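Local coordinates for protein aldo-keto reductase AKR2E4 (Bombyx mori, PDB 3WCZ) that reduces 3-dehydroecdysone with NADPH as an NADP-dependent aldo-keto reductase of the silkworm and may help to regulate molting, at residues A[92-95]-A[96-99]; A[139-142]-A[143-147]; A[225-228]-A[229-232]; A[238-241]-A[242-245]. One frame throughout, in Å; residues are numbered along the deposited sequence. Where two conformers were deposited one is given.

Contact 1: A[92-95]-A[96-99]; sequences KHAR and DQVV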
loop_
_atom_site.group_PDB
_atom_site.type_symbol
_atom_site.label_atom_id
_atom_site.label_comp_id
_atom_site.label_asym_id
_atom_site.label_seq_id
_atom_site.Cartn_x
_atom_site.Cartn_y
_atom_site.Cartn_z
ATOM N N LYS A 92 -0.637 8.611 17.067
ATOM C CA LYS A 92 -1.467 9.759 16.752
ATOM C C LYS A 92 -2.938 9.377 16.622
ATOM O O LYS A 92 -3.669 9.927 15.778
ATOM C CB LYS A 92 -1.017 10.459 15.459
ATOM C CG LYS A 92 0.442 10.948 15.462
ATOM C CD LYS A 92 0.743 11.987 16.520
ATOM C CE LYS A 92 2.208 12.407 16.430
ATOM N NZ LYS A 92 2.537 13.461 17.376
ATOM N N HIS A 93 -3.397 8.461 17.470
ATOM C CA HIS A 93 -4.743 7.928 17.333
ATOM C C HIS A 93 -5.851 8.701 18.046
ATOM O O HIS A 93 -7.030 8.458 17.794
ATOM C CB HIS A 93 -4.776 6.452 17.718
ATOM C CG HIS A 93 -4.356 5.537 16.610
ATOM N ND1 HIS A 93 -4.901 4.287 16.459
ATOM C CD2 HIS A 93 -3.488 5.698 15.583
ATOM C CE1 HIS A 93 -4.368 3.699 15.395
ATOM N NE2 HIS A 93 -3.493 4.530 14.857
ATOM N N ALA A 94 -5.519 9.591 18.980
ATOM C CA ALA A 94 -6.603 10.356 19.595
ATOM C C ALA A 94 -7.264 11.219 18.537
ATOM O O ALA A 94 -6.603 11.703 17.630
ATOM C CB ALA A 94 -6.072 11.194 20.743
ATOM N N ARG A 95 -8.562 11.457 18.668
ATOM C CA ARG A 95 -9.283 12.185 17.634
ATOM C C ARG A 95 -8.567 13.476 17.230
ATOM O O ARG A 95 -8.375 13.752 16.053
ATOM C CB ARG A 95 -10.733 12.464 18.070
ATOM C CG ARG A 95 -11.534 13.332 17.088
ATOM C CD ARG A 95 -11.576 14.807 17.477
ATOM N NE ARG A 95 -11.982 15.005 18.872
ATOM C CZ ARG A 95 -13.242 15.031 19.294
ATOM N NH1 ARG A 95 -14.248 14.883 18.435
ATOM N NH2 ARG A 95 -13.492 15.209 20.583
ATOM N N ASP A 96 -8.195 14.268 18.226
ATOM C CA ASP A 96 -7.616 15.594 18.007
ATOM C C ASP A 96 -6.217 15.582 17.437
ATOM O O ASP A 96 -5.732 16.620 17.035
ATOM C CB ASP A 96 -7.608 16.364 19.323
ATOM C CG ASP A 96 -8.989 16.518 19.906
ATOM O OD1 ASP A 96 -9.580 15.485 20.263
ATOM O OD2 ASP A 96 -9.447 17.681 20.021
ATOM N N GLN A 97 -5.583 14.414 17.377
ATOM C CA GLN A 97 -4.230 14.304 16.824
ATOM C C GLN A 97 -4.230 14.067 15.319
ATOM O O GLN A 97 -3.209 14.265 14.671
ATOM C CB GLN A 97 -3.479 13.153 17.485
ATOM C CG GLN A 97 -3.189 13.385 18.929
ATOM C CD GLN A 97 -2.469 12.168 19.492
ATOM O OE1 GLN A 97 -3.059 11.081 19.637
ATOM N NE2 GLN A 97 -1.175 12.328 19.787
ATOM N N VAL A 98 -5.352 13.634 14.766
ATOM C CA VAL A 98 -5.376 13.162 13.383
ATOM C C VAL A 98 -5.120 14.306 12.403
ATOM O O VAL A 98 -4.229 14.202 11.528
ATOM C CB VAL A 98 -6.690 12.399 13.078
ATOM C CG1 VAL A 98 -6.768 11.961 11.614
ATOM C CG2 VAL A 98 -6.835 11.191 14.000
ATOM N N VAL A 99 -5.865 15.393 12.502
ATOM C CA VAL A 99 -5.681 16.497 11.582
ATOM C C VAL A 99 -4.261 17.080 11.683
ATOM O O VAL A 99 -3.620 17.280 10.651
ATOM C CB VAL A 99 -6.829 17.553 11.701
ATOM C CG1 VAL A 99 -6.494 18.836 10.958
ATOM C CG2 VAL A 99 -8.132 16.963 11.159
HETATM O O HOH W 1 -0.056 14.910 19.084
HETATM O O HOH W 2 -7.972 15.899 14.435
HETATM O O HOH W 3 -11.327 15.208 22.340
#
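Q97 folds back over A94 and K92 where the loop after strand 83-88 turns into helix 95-109. This is a strand-to-helix connection of the (beta/alpha)8 barrel. CB of Q97 sits 3.4 Å from A94 O. The backbone N of Q97 donates to that same oxygen. With CG anti to the carbonyl carbon (chi1 -67°) and the chain extended beyond it, the amide is carried back along the loop. CD comes within 3.8 Å of K92 CA. OE1 accepts from A94 N at 3.0 Å, in the carbonyl plane and on a lone pair. Both polar backbone atoms of A94 are therefore bonded to one residue. OE1 also presses against A94 CB. NE2 lies 3.8 Å from K92 CD, where the two side chains cross at about a right angle. NE2 gives a bond to a water that K92 NZ reaches only weakly, and a weak one to D91 O.

R95 has two conformers; in the one described here it makes a salt bridge with D96, so this pairing is less certain. NE meets OD1 at 2.8 Å in the guanidinium plane but from above the carboxylate; the two planes stand 86° apart. R95 N bonds to E138 of helix 136-148. V98 N donates to R95 O, and a water at 2.7 Å from R95 O also accepts from V99 N.

Contact 2: A[139-142]-A[143-147]; sequences TWQG and MQDAR
W140 and Q144, one helical turn apart, are brought together by different first torsions. In W140 CG stands anti to the backbone N (chi1 -171°). In Q144 CG stands beside its own N (chi1 -70°), and the chain then runs extended. The two side chains cross at about a right angle, with indole and amide planes 53° apart. Q144 CG makes an off-centre CH-pi contact, 4.3 Å from the centroid of the five-membered ring of W140. Q144 CD follows at 3.7 Å from W140 CD1. At the six-membered end, M143 CB rests over one face of the indole near its rim, and M143 CG is 3.8 Å from W140 CE3. The chain of M143 then bends at two successive torsions, away from the first segment.

All this sits on helix 136-148 of the barrel. Its backbone bonds include Q144 N to W140 O at 2.8 Å and A146 N to G142 O at 3.0 Å. The indole and the methionine pack on I155 of strand 152-158 and I119 of strand 114-119, and T139 OG1 bonds to H93 O.

The polar ends turn to the main chain of a loop. W140 NE1 donates to I174 O, while Q144 OE1 takes weak bonds from Y173 N and I174 N. The buried cluster thus packs carbon against the barrel strands while these polar atoms keep backbone partners.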
loop_
_atom_site.group_PDB
_atom_site.type_symbol
_atom_site.label_atom_id
_atom_site.label_comp_id
_atom_site.label_asym_id
_atom_site.label_seq_id
_atom_site.Cartn_x
_atom_site.Cartn_y
_atom_site.Cartn_z
ATOM N N THR A 139 -10.307 7.328 16.281
ATOM C CA THR A 139 -9.336 7.765 15.300
ATOM C C THR A 139 -10.069 8.048 13.982
ATOM O O THR A 139 -9.783 9.014 13.272
ATOM C CB THR A 139 -8.290 6.657 15.108
ATOM O OG1 THR A 139 -7.833 6.210 16.392
ATOM C CG2 THR A 139 -7.112 7.124 14.271
ATOM N N TRP A 140 -11.024 7.174 13.658
ATOM C CA TRP A 140 -11.774 7.297 12.410
ATOM C C TRP A 140 -12.585 8.585 12.404
ATOM O O TRP A 140 -12.761 9.197 11.333
ATOM C CB TRP A 140 -12.657 6.065 12.188
ATOM C CG TRP A 140 -13.278 6.026 10.830
ATOM C CD1 TRP A 140 -14.597 6.177 10.533
ATOM C CD2 TRP A 140 -12.603 5.865 9.588
ATOM N NE1 TRP A 140 -14.784 6.112 9.175
ATOM C CE2 TRP A 140 -13.571 5.896 8.574
ATOM C CE3 TRP A 140 -11.256 5.696 9.231
ATOM C CZ2 TRP A 140 -13.244 5.768 7.225
ATOM C CZ3 TRP A 140 -10.942 5.580 7.904
ATOM C CH2 TRP A 140 -11.919 5.614 6.922
ATOM N N GLN A 141 -13.077 9.032 13.552
ATOM C CA GLN A 141 -13.735 10.304 13.554
ATOM C C GLN A 141 -12.785 11.450 13.198
ATOM O O GLN A 141 -13.161 12.363 12.467
ATOM C CB GLN A 141 -14.377 10.545 14.878
ATOM C CG GLN A 141 -15.099 11.785 14.805
ATOM C CD GLN A 141 -15.854 12.014 16.016
ATOM O OE1 GLN A 141 -16.045 11.105 16.833
ATOM N NE2 GLN A 141 -16.316 13.237 16.166
ATOM N N GLY A 142 -11.529 11.371 13.637
ATOM C CA GLY A 142 -10.529 12.334 13.218
ATOM C C GLY A 142 -10.293 12.247 11.709
ATOM O O GLY A 142 -10.050 13.259 11.069
ATOM N N MET A 143 -10.306 11.027 11.161
ATOM C CA MET A 143 -10.171 10.827 9.721
ATOM C C MET A 143 -11.335 11.484 8.979
ATOM O O MET A 143 -11.116 12.140 7.951
ATOM C CB MET A 143 -10.086 9.341 9.356
ATOM C CG MET A 143 -8.898 8.615 9.991
ATOM S SD MET A 143 -7.245 9.129 9.433
ATOM C CE MET A 143 -7.207 8.294 7.842
ATOM N N GLN A 144 -12.560 11.302 9.487
ATOM C CA GLN A 144 -13.749 11.919 8.897
ATOM C C GLN A 144 -13.609 13.428 8.917
ATOM O O GLN A 144 -13.946 14.091 7.948
ATOM C CB GLN A 144 -15.021 11.434 9.619
ATOM C CG GLN A 144 -15.332 9.977 9.323
ATOM C CD GLN A 144 -16.447 9.372 10.125
ATOM O OE1 GLN A 144 -17.119 8.429 9.637
ATOM N NE2 GLN A 144 -16.715 9.910 11.308
ATOM N N ASP A 145 -13.062 13.967 9.998
ATOM C CA ASP A 145 -12.810 15.406 10.087
ATOM C C ASP A 145 -11.797 15.887 9.027
ATOM O O ASP A 145 -12.004 16.918 8.387
ATOM C CB ASP A 145 -12.280 15.785 11.476
ATOM C CG ASP A 145 -13.287 15.572 12.606
ATOM O OD1 ASP A 145 -14.494 15.450 12.354
ATOM O OD2 ASP A 145 -12.803 15.519 13.763
ATOM N N ALA A 146 -10.700 15.150 8.854
ATOM C CA ALA A 146 -9.704 15.526 7.849
ATOM C C ALA A 146 -10.313 15.554 6.455
ATOM O O ALA A 146 -9.970 16.431 5.664
ATOM C CB ALA A 146 -8.543 14.584 7.870
ATOM N N ARG A 147 -11.205 14.610 6.162
ATOM C CA ARG A 147 -11.893 14.590 4.873
ATOM C C ARG A 147 -12.828 15.807 4.748
ATOM O O ARG A 147 -12.837 16.480 3.711
ATOM C CB ARG A 147 -12.679 13.296 4.743
ATOM C CG ARG A 147 -13.384 13.087 3.409
ATOM C CD ARG A 147 -14.453 11.991 3.651
ATOM N NE ARG A 147 -15.668 12.084 2.832
ATOM C CZ ARG A 147 -15.661 11.794 1.537
ATOM N NH1 ARG A 147 -14.510 11.464 0.948
ATOM N NH2 ARG A 147 -16.776 11.854 0.828
#

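Contact 3: A[225-228]-A[229-232]; sequences SDDP and TLTA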
loop_
_atom_site.group_PDB
_atom_site.type_symbol
_atom_site.label_atom_id
_atom_site.label_comp_id
_atom_site.label_asym_id
_atom_site.label_seq_id
_atom_site.Cartn_x
_atom_site.Cartn_y
_atom_site.Cartn_z
ATOM N N SER A 225 12.326 -17.453 -6.914
ATOM C CA SER A 225 12.214 -16.789 -8.217
ATOM C C SER A 225 12.350 -17.749 -9.413
ATOM O O SER A 225 11.894 -17.434 -10.510
ATOM C CB SER A 225 13.226 -15.646 -8.340
ATOM O OG SER A 225 14.547 -16.160 -8.309
ATOM N N ASP A 226 12.978 -18.903 -9.201
ATOM C CA ASP A 226 13.109 -19.906 -10.264
ATOM C C ASP A 226 12.082 -21.019 -10.140
ATOM O O ASP A 226 12.184 -22.040 -10.775
ATOM C CB ASP A 226 14.545 -20.464 -10.333
ATOM C CG ASP A 226 14.977 -21.160 -9.076
ATOM O OD1 ASP A 226 14.292 -21.087 -8.036
ATOM O OD2 ASP A 226 16.047 -21.816 -9.125
ATOM N N ASP A 227 11.041 -20.786 -9.347
ATOM C CA ASP A 227 9.985 -21.775 -9.183
ATOM C C ASP A 227 9.375 -22.110 -10.544
ATOM O O ASP A 227 9.054 -21.226 -11.313
ATOM C CB ASP A 227 8.894 -21.235 -8.265
ATOM C CG ASP A 227 7.714 -22.173 -8.160
ATOM O OD1 ASP A 227 6.782 -22.052 -8.996
ATOM O OD2 ASP A 227 7.741 -23.042 -7.269
ATOM N N PRO A 228 9.189 -23.410 -10.850
ATOM C CA PRO A 228 8.699 -23.778 -12.184
ATOM C C PRO A 228 7.317 -23.241 -12.539
ATOM O O PRO A 228 7.048 -22.964 -13.695
ATOM C CB PRO A 228 8.658 -25.315 -12.135
ATOM C CG PRO A 228 9.682 -25.686 -11.113
ATOM C CD PRO A 228 9.682 -24.575 -10.092
ATOM N N THR A 229 6.436 -23.089 -11.552
ATOM C CA THR A 229 5.113 -22.540 -11.848
ATOM C C THR A 229 5.256 -21.076 -12.290
ATOM O O THR A 229 4.710 -20.646 -13.309
ATOM C CB THR A 229 4.176 -22.661 -10.628
ATOM O OG1 THR A 229 3.942 -24.047 -10.358
ATOM C CG2 THR A 229 2.848 -21.961 -10.892
ATOM N N LEU A 230 6.020 -20.307 -11.537
ATOM C CA LEU A 230 6.226 -18.899 -11.858
ATOM C C LEU A 230 6.988 -18.711 -13.162
ATOM O O LEU A 230 6.656 -17.848 -13.943
ATOM C CB LEU A 230 6.950 -18.184 -10.709
ATOM C CG LEU A 230 6.183 -18.156 -9.380
ATOM C CD1 LEU A 230 7.014 -17.388 -8.341
ATOM C CD2 LEU A 230 4.799 -17.550 -9.494
ATOM N N THR A 231 8.018 -19.511 -13.407
ATOM C CA THR A 231 8.811 -19.273 -14.605
ATOM C C THR A 231 8.053 -19.726 -15.853
ATOM O O THR A 231 8.221 -19.134 -16.894
ATOM C CB THR A 231 10.180 -19.921 -14.540
ATOM O OG1 THR A 231 9.992 -21.321 -14.402
ATOM C CG2 THR A 231 10.957 -19.415 -13.336
ATOM N N ALA A 232 7.174 -20.717 -15.723
ATOM C CA ALA A 232 6.356 -21.128 -16.852
ATOM C C ALA A 232 5.377 -20.019 -17.224
ATOM O O ALA A 232 5.125 -19.765 -18.407
ATOM C CB ALA A 232 5.612 -22.412 -16.536
HETATM O O HOH W 4 12.468 -22.583 -13.525
HETATM O O HOH W 5 5.753 -24.967 -8.460
HETATM O O HOH W 6 8.799 -23.981 -15.772
#
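D227 caps the start of helix 228-237, and its side-chain oxygen OD1 serves two backbone donors of the first turn. L230 N meets OD1 at 3.2 Å on the anti lone pair. T229 N is nearer, 2.8 Å from OD1, but its bond is bent and weak. CG of D227 lies anti to the backbone N (chi1 175°), which brings OD1 to the N-H groups of T229 and L230. The helix end probably stabilises its negative charge.

Backbone bonds carry the turn onward. T231 N donates to D227 O at 2.9 Å. A232 N reaches P228 O at 3.0 Å. P228, which has no N-H to give, occupies the first turn, where no such donor is needed.

Three waters bridge the loop and the first turn. One touches the capping carboxylate and joins D227 OD2 to T229 OG1. Another links D226 O to T231 OG1, and a third P228 O to T231 OG1.

Packing adds little: the methyl CG2 of T231 lies against two carbonyl oxygens, 3.3 Å from D227 O and 3.6 Å from S225 O.

The cap lies on the surface of the barrel, where the long loop after strand 202-206 enters helix 228-237. L230 is buried on the inner side, against V241 and L245 of helix 241-251, while D227 and T229 touch F288 in a loop.

Contact 4: A[238-241]-A[242-245]; sequences RKSV and GQIL
The amide of Q243 is the flat group that meets S240 and K239. At its edge, OE1 accepts from S240 N at 2.8 Å, in the carbonyl plane and on a lone pair; the bond is nearly straight at 171°. To one side of the plane lies K239 CD, 3.8 Å from Q243 CD. To the other side lies S240 OG, 3.5 Å from Q243 CD.

S240 OG takes the bond from Q243 N at 3.1 Å. With S240 at the N-cap, this bond and that from S240 N to Q243 OE1 form a capping box at the start of helix 241-251. In addition, OG gives a weak bond to Q243 OE1. OG sits between the backbone N and the carbonyl carbon (chi1 70°), which brings it close to Q243 N. Next in the turn, I244 N donates to S240 O, and V241 CG1 lies alongside L245 CD1 at 4.1 Å.

Outer partners hold the side chains. Q243 NE2 bonds to the backbone O of Q268, an NADP-binding residue, and K239 NZ forms a salt bridge with D274. G242, in the first turn, lies about 4 Å from the bound NADP, nearest atoms. I244 packs on L233 of helix 228-237, and V241 packs on A234 of that helix.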
loop_
_atom_site.group_PDB
_atom_site.type_symbol
_atom_site.label_atom_id
_atom_site.label_comp_id
_atom_site.label_asym_id
_atom_site.label_seq_id
_atom_site.Cartn_x
_atom_site.Cartn_y
_atom_site.Cartn_z
ATOM N N ARG A 238 5.581 -13.839 -21.827
ATOM C CA ARG A 238 6.734 -12.997 -22.177
ATOM C C ARG A 238 6.880 -11.830 -21.208
ATOM O O ARG A 238 7.082 -10.680 -21.595
ATOM C CB ARG A 238 6.647 -12.503 -23.618
ATOM C CG ARG A 238 6.623 -13.633 -24.612
ATOM C CD ARG A 238 6.437 -13.138 -26.038
ATOM N NE ARG A 238 5.119 -12.536 -26.223
ATOM C CZ ARG A 238 4.829 -11.667 -27.185
ATOM N NH1 ARG A 238 5.768 -11.296 -28.052
ATOM N NH2 ARG A 238 3.602 -11.171 -27.278
ATOM N N LYS A 239 6.782 -12.162 -19.928
ATOM C CA LYS A 239 6.838 -11.197 -18.850
ATOM C C LYS A 239 7.838 -11.710 -17.841
ATOM O O LYS A 239 8.328 -12.855 -17.945
ATOM C CB LYS A 239 5.444 -11.031 -18.231
ATOM C CG LYS A 239 4.449 -10.380 -19.149
ATOM C CD LYS A 239 4.664 -8.881 -19.154
ATOM C CE LYS A 239 3.810 -8.212 -20.169
ATOM N NZ LYS A 239 4.016 -6.750 -20.070
ATOM N N SER A 240 8.234 -10.869 -16.895
ATOM C CA SER A 240 9.115 -11.311 -15.845
ATOM C C SER A 240 8.318 -11.966 -14.724
ATOM O O SER A 240 7.111 -11.782 -14.644
ATOM C CB SER A 240 9.906 -10.148 -15.280
ATOM O OG SER A 240 9.023 -9.299 -14.552
ATOM N N VAL A 241 8.972 -12.696 -13.836
ATOM C CA VAL A 241 8.304 -13.295 -12.687
ATOM C C VAL A 241 7.702 -12.189 -11.820
ATOM O O VAL A 241 6.597 -12.342 -11.305
ATOM C CB VAL A 241 9.259 -14.210 -11.853
ATOM C CG1 VAL A 241 8.668 -14.541 -10.471
ATOM C CG2 VAL A 241 9.549 -15.485 -12.625
ATOM N N GLY A 242 8.396 -11.066 -11.678
ATOM C CA GLY A 242 7.849 -9.959 -10.910
ATOM C C GLY A 242 6.535 -9.493 -11.516
ATOM O O GLY A 242 5.573 -9.174 -10.802
ATOM N N GLN A 243 6.472 -9.379 -12.842
ATOM C CA GLN A 243 5.251 -8.944 -13.495
ATOM C C GLN A 243 4.118 -9.952 -13.310
ATOM O O GLN A 243 2.954 -9.562 -13.190
ATOM C CB GLN A 243 5.506 -8.623 -14.966
ATOM C CG GLN A 243 6.393 -7.418 -15.144
ATOM C CD GLN A 243 6.933 -7.249 -16.557
ATOM O OE1 GLN A 243 7.331 -8.226 -17.216
ATOM N NE2 GLN A 243 6.928 -6.029 -17.044
ATOM N N ILE A 244 4.446 -11.249 -13.320
ATOM C CA ILE A 244 3.443 -12.264 -13.045
ATOM C C ILE A 244 2.853 -12.087 -11.643
ATOM O O ILE A 244 1.633 -12.142 -11.461
ATOM C CB ILE A 244 4.050 -13.698 -13.196
ATOM C CG1 ILE A 244 4.539 -13.973 -14.621
ATOM C CG2 ILE A 244 3.052 -14.764 -12.750
ATOM C CD1 ILE A 244 3.486 -13.837 -15.678
ATOM N N LEU A 245 3.724 -11.877 -10.665
ATOM C CA LEU A 245 3.267 -11.706 -9.288
ATOM C C LEU A 245 2.375 -10.493 -9.110
ATOM O O LEU A 245 1.378 -10.563 -8.386
ATOM C CB LEU A 245 4.468 -11.588 -8.363
ATOM C CG LEU A 245 5.332 -12.859 -8.253
ATOM C CD1 LEU A 245 6.603 -12.601 -7.486
ATOM C CD2 LEU A 245 4.566 -14.007 -7.586
#

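All four contacts are local and follow one another along the chain, so none nests in or crosses another. Contact 1 closes the loop after strand 83-88 as helix 95-109 begins. Contact 2 lies within helix 136-148. The two touch, with V98 CG1 3.6 Å from M143 SD, and so join neighbouring helices of the barrel. Contact 3 ends the loop after strand 202-206. Contact 4 spans the short link between helices 228-237 and 241-251 and the start of the second. These two also touch, with centres about 10 Å apart and leucines and valine between the helices. The pairs lie on opposite sides of the chain's centre; contacts 1 and 3 have centres about 46 Å apart.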